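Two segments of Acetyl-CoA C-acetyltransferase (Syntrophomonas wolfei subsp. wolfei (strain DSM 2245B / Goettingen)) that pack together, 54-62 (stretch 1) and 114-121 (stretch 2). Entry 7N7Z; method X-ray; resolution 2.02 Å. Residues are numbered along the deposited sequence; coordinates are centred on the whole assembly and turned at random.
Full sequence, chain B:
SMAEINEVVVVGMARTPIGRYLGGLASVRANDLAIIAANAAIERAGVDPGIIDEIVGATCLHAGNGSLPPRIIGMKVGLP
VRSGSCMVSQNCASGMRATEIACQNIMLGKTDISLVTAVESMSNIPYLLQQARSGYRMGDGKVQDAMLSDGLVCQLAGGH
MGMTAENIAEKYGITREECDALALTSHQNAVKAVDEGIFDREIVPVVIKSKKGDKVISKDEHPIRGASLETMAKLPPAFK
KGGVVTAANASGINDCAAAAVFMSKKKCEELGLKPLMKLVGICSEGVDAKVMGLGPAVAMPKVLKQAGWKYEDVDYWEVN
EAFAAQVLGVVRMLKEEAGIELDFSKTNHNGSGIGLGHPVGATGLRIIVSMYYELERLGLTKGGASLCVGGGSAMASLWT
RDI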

# COMPACT_ATOMS: atom_id res chain seq x y z
N GLU B 54 -6.04 13.35 -35.31
CA GLU B 54 -5.40 13.22 -34.00
C GLU B 54 -6.47 13.20 -32.93
O GLU B 54 -7.65 13.46 -33.18
N ILE B 55 -6.04 12.89 -31.71
CA ILE B 55 -6.83 13.11 -30.51
C ILE B 55 -5.96 13.86 -29.52
O ILE B 55 -4.81 13.47 -29.27
N VAL B 56 -6.49 14.95 -28.97
CA VAL B 56 -5.86 15.68 -27.88
C VAL B 56 -6.70 15.42 -26.64
O VAL B 56 -7.82 15.94 -26.52
N GLY B 57 -6.18 14.60 -25.73
CA GLY B 57 -6.93 14.17 -24.56
C GLY B 57 -6.58 15.01 -23.35
O GLY B 57 -5.40 15.22 -23.04
N ALA B 58 -7.61 15.49 -22.66
CA ALA B 58 -7.46 16.28 -21.45
C ALA B 58 -7.87 15.46 -20.23
O ALA B 58 -8.87 14.74 -20.26
N THR B 59 -7.07 15.57 -19.17
CA THR B 59 -7.37 14.95 -17.89
C THR B 59 -6.38 15.47 -16.87
O THR B 59 -5.24 15.80 -17.22
N CYS B 60 -6.82 15.55 -15.62
CA CYS B 60 -5.94 16.06 -14.57
C CYS B 60 -5.18 14.94 -13.86
O CYS B 60 -4.00 15.12 -13.53
N LEU B 61 -5.81 13.78 -13.64
CA LEU B 61 -5.19 12.66 -12.93
C LEU B 61 -5.07 11.46 -13.87
O LEU B 61 -6.00 10.66 -14.01
N HIS B 62 -3.90 11.35 -14.50
CA HIS B 62 -3.58 10.23 -15.38
C HIS B 62 -3.58 8.90 -14.63
O HIS B 62 -4.09 7.89 -15.14
N SER B 114 -9.51 17.26 -35.74
CA SER B 114 -8.92 16.92 -34.46
C SER B 114 -10.02 16.57 -33.47
O SER B 114 -11.00 17.31 -33.34
N LEU B 115 -9.86 15.45 -32.78
CA LEU B 115 -10.75 15.07 -31.69
C LEU B 115 -10.16 15.56 -30.38
O LEU B 115 -8.96 15.39 -30.13
N VAL B 116 -10.99 16.18 -29.55
CA VAL B 116 -10.58 16.62 -28.22
C VAL B 116 -11.47 15.91 -27.21
O VAL B 116 -12.70 16.02 -27.27
N THR B 117 -10.85 15.18 -26.29
CA THR B 117 -11.55 14.53 -25.19
C THR B 117 -11.09 15.14 -23.88
O THR B 117 -9.91 15.47 -23.71
N ALA B 118 -12.04 15.31 -22.95
CA ALA B 118 -11.75 15.88 -21.64
C ALA B 118 -12.52 15.06 -20.61
O ALA B 118 -13.74 14.95 -20.69
N VAL B 119 -11.80 14.47 -19.66
CA VAL B 119 -12.40 13.50 -18.76
C VAL B 119 -11.75 13.60 -17.38
O VAL B 119 -10.57 13.93 -17.25
N GLU B 120 -12.55 13.31 -16.36
CA GLU B 120 -12.04 13.16 -15.00
C GLU B 120 -12.99 12.23 -14.26
O GLU B 120 -14.16 12.58 -14.04
N SER B 121 -12.51 11.05 -13.89
CA SER B 121 -13.25 10.11 -13.06
C SER B 121 -12.62 10.16 -11.67
O SER B 121 -11.81 9.32 -11.29

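Among the side chains, Glu120 makes two hydrogen bonds to stretch 1, its carboxylate accepting from the backbone amides of Cys60 and Leu61, beyond the paired residues Ala58 and Ala118. Its CA-to-CB bond points sideways, but chi1 t and chi2 p bring the end of the chain back to stretch 1. There OE1 accepts from Cys60 N at 2.6 Å and OE2 accepts more loosely from Leu61 N at 3.2 Å, so one acid serves two consecutive amides. Thr59, chi1 t, adds a bond from its OG1 to Val119 O at 2.8 Å, using a side-chain hydroxyl to engage a main-chain carbonyl. At the other end Ser114 (m) donates from OG to Glu54 OE2 at 2.7 Å; Glu54, p then t, reaches across to meet it.

Between these ends runs a parallel ladder, with Val56 N to Leu115 O at 2.8 Å and Ala58 N to Thr117 O at 2.5 Å among its rungs. The in-register pairing sets the side-chain pattern: like-placed residues sit side by side on alternating faces. One face carries Ile55, Leu115 and Thr117. Ile55, t at both chi angles, extends CD1 to 4.0 Å from Leu115 CD2 (Leu115 is t, p) and to 3.7 Å from Thr117 CG2. Gly57 pairs with Thr117 on this face without a side chain; an ideal CB there would lie 3.3 Å from Thr117 OG1. Thr117 takes p, and its OG1 hydrogen-bonds water 1 at 3.0 Å, while that water donates to Ala58 O at 2.7 Å, linking the two stretches.

On the face of Val56, Val116, Ala58 and Ala118, which Glu54 and Ser114 also share, the apolar side chains are small or beta-branched. Val56 and Val116, both t, meet loosely, CB of Val56 to CG2 of Val116 at 4.5 Å, whereas Ala58 CB and Ala118 CB approach to 3.9 Å. The rule is modest apolar pairing along the ladder, with polar side chains fastening both ends.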

# COMPACT_ATOMS: atom_id res chain seq x y z
CB GLU B 54 -4.42 14.37 -33.75
CG GLU B 54 -5.10 15.73 -33.52
CD GLU B 54 -4.12 16.82 -33.14
OE1 GLU B 54 -3.01 16.49 -32.67
OE2 GLU B 54 -4.47 18.01 -33.30
CB ILE B 55 -7.34 11.79 -29.89
CG1 ILE B 55 -8.19 12.09 -28.65
CG2 ILE B 55 -6.17 10.87 -29.53
CD1 ILE B 55 -8.79 10.86 -28.00
CB VAL B 56 -5.74 17.18 -28.18
CG1 VAL B 56 -4.92 17.87 -27.10
CG2 VAL B 56 -5.11 17.39 -29.55
CB ALA B 58 -8.30 17.56 -21.53
CB THR B 59 -7.30 13.42 -17.96
OG1 THR B 59 -7.99 12.86 -16.84
CG2 THR B 59 -5.86 12.94 -17.95
CB CYS B 60 -6.76 16.87 -13.55
SG CYS B 60 -5.84 17.43 -12.09
CB LEU B 61 -5.98 12.31 -11.65
CG LEU B 61 -5.63 13.11 -10.39
CD1 LEU B 61 -4.25 12.74 -9.86
CD2 LEU B 61 -5.71 14.60 -10.63
CB HIS B 62 -2.21 10.50 -16.01
CG HIS B 62 -1.58 9.32 -16.69
ND1 HIS B 62 -0.22 9.24 -16.90
CD2 HIS B 62 -2.12 8.21 -17.24
CE1 HIS B 62 0.05 8.11 -17.53
NE2 HIS B 62 -1.08 7.47 -17.75
CB SER B 114 -8.07 18.07 -33.91
OG SER B 114 -6.86 18.20 -34.64
CB LEU B 115 -10.94 13.55 -31.66
CG LEU B 115 -11.69 12.99 -30.45
CD1 LEU B 115 -13.08 13.61 -30.33
CD2 LEU B 115 -11.78 11.48 -30.54
CB VAL B 116 -10.68 18.14 -28.06
CG1 VAL B 116 -10.31 18.55 -26.64
CG2 VAL B 116 -9.79 18.84 -29.07
CB THR B 117 -11.30 13.02 -25.17
OG1 THR B 117 -9.90 12.76 -25.02
CG2 THR B 117 -11.80 12.38 -26.46
CB ALA B 118 -12.16 17.35 -21.57
CB VAL B 119 -12.27 12.06 -19.31
CG1 VAL B 119 -10.80 11.65 -19.39
CG2 VAL B 119 -13.05 11.09 -18.43
CB GLU B 120 -11.93 14.51 -14.29
CG GLU B 120 -10.96 14.50 -13.12
CD GLU B 120 -9.54 14.22 -13.56
OE1 GLU B 120 -9.02 15.00 -14.39
OE2 GLU B 120 -8.94 13.24 -13.08
CB SER B 121 -13.22 8.70 -13.65
OG SER B 121 -13.71 7.75 -12.72
O HOH W 1 -8.90 12.81 -22.21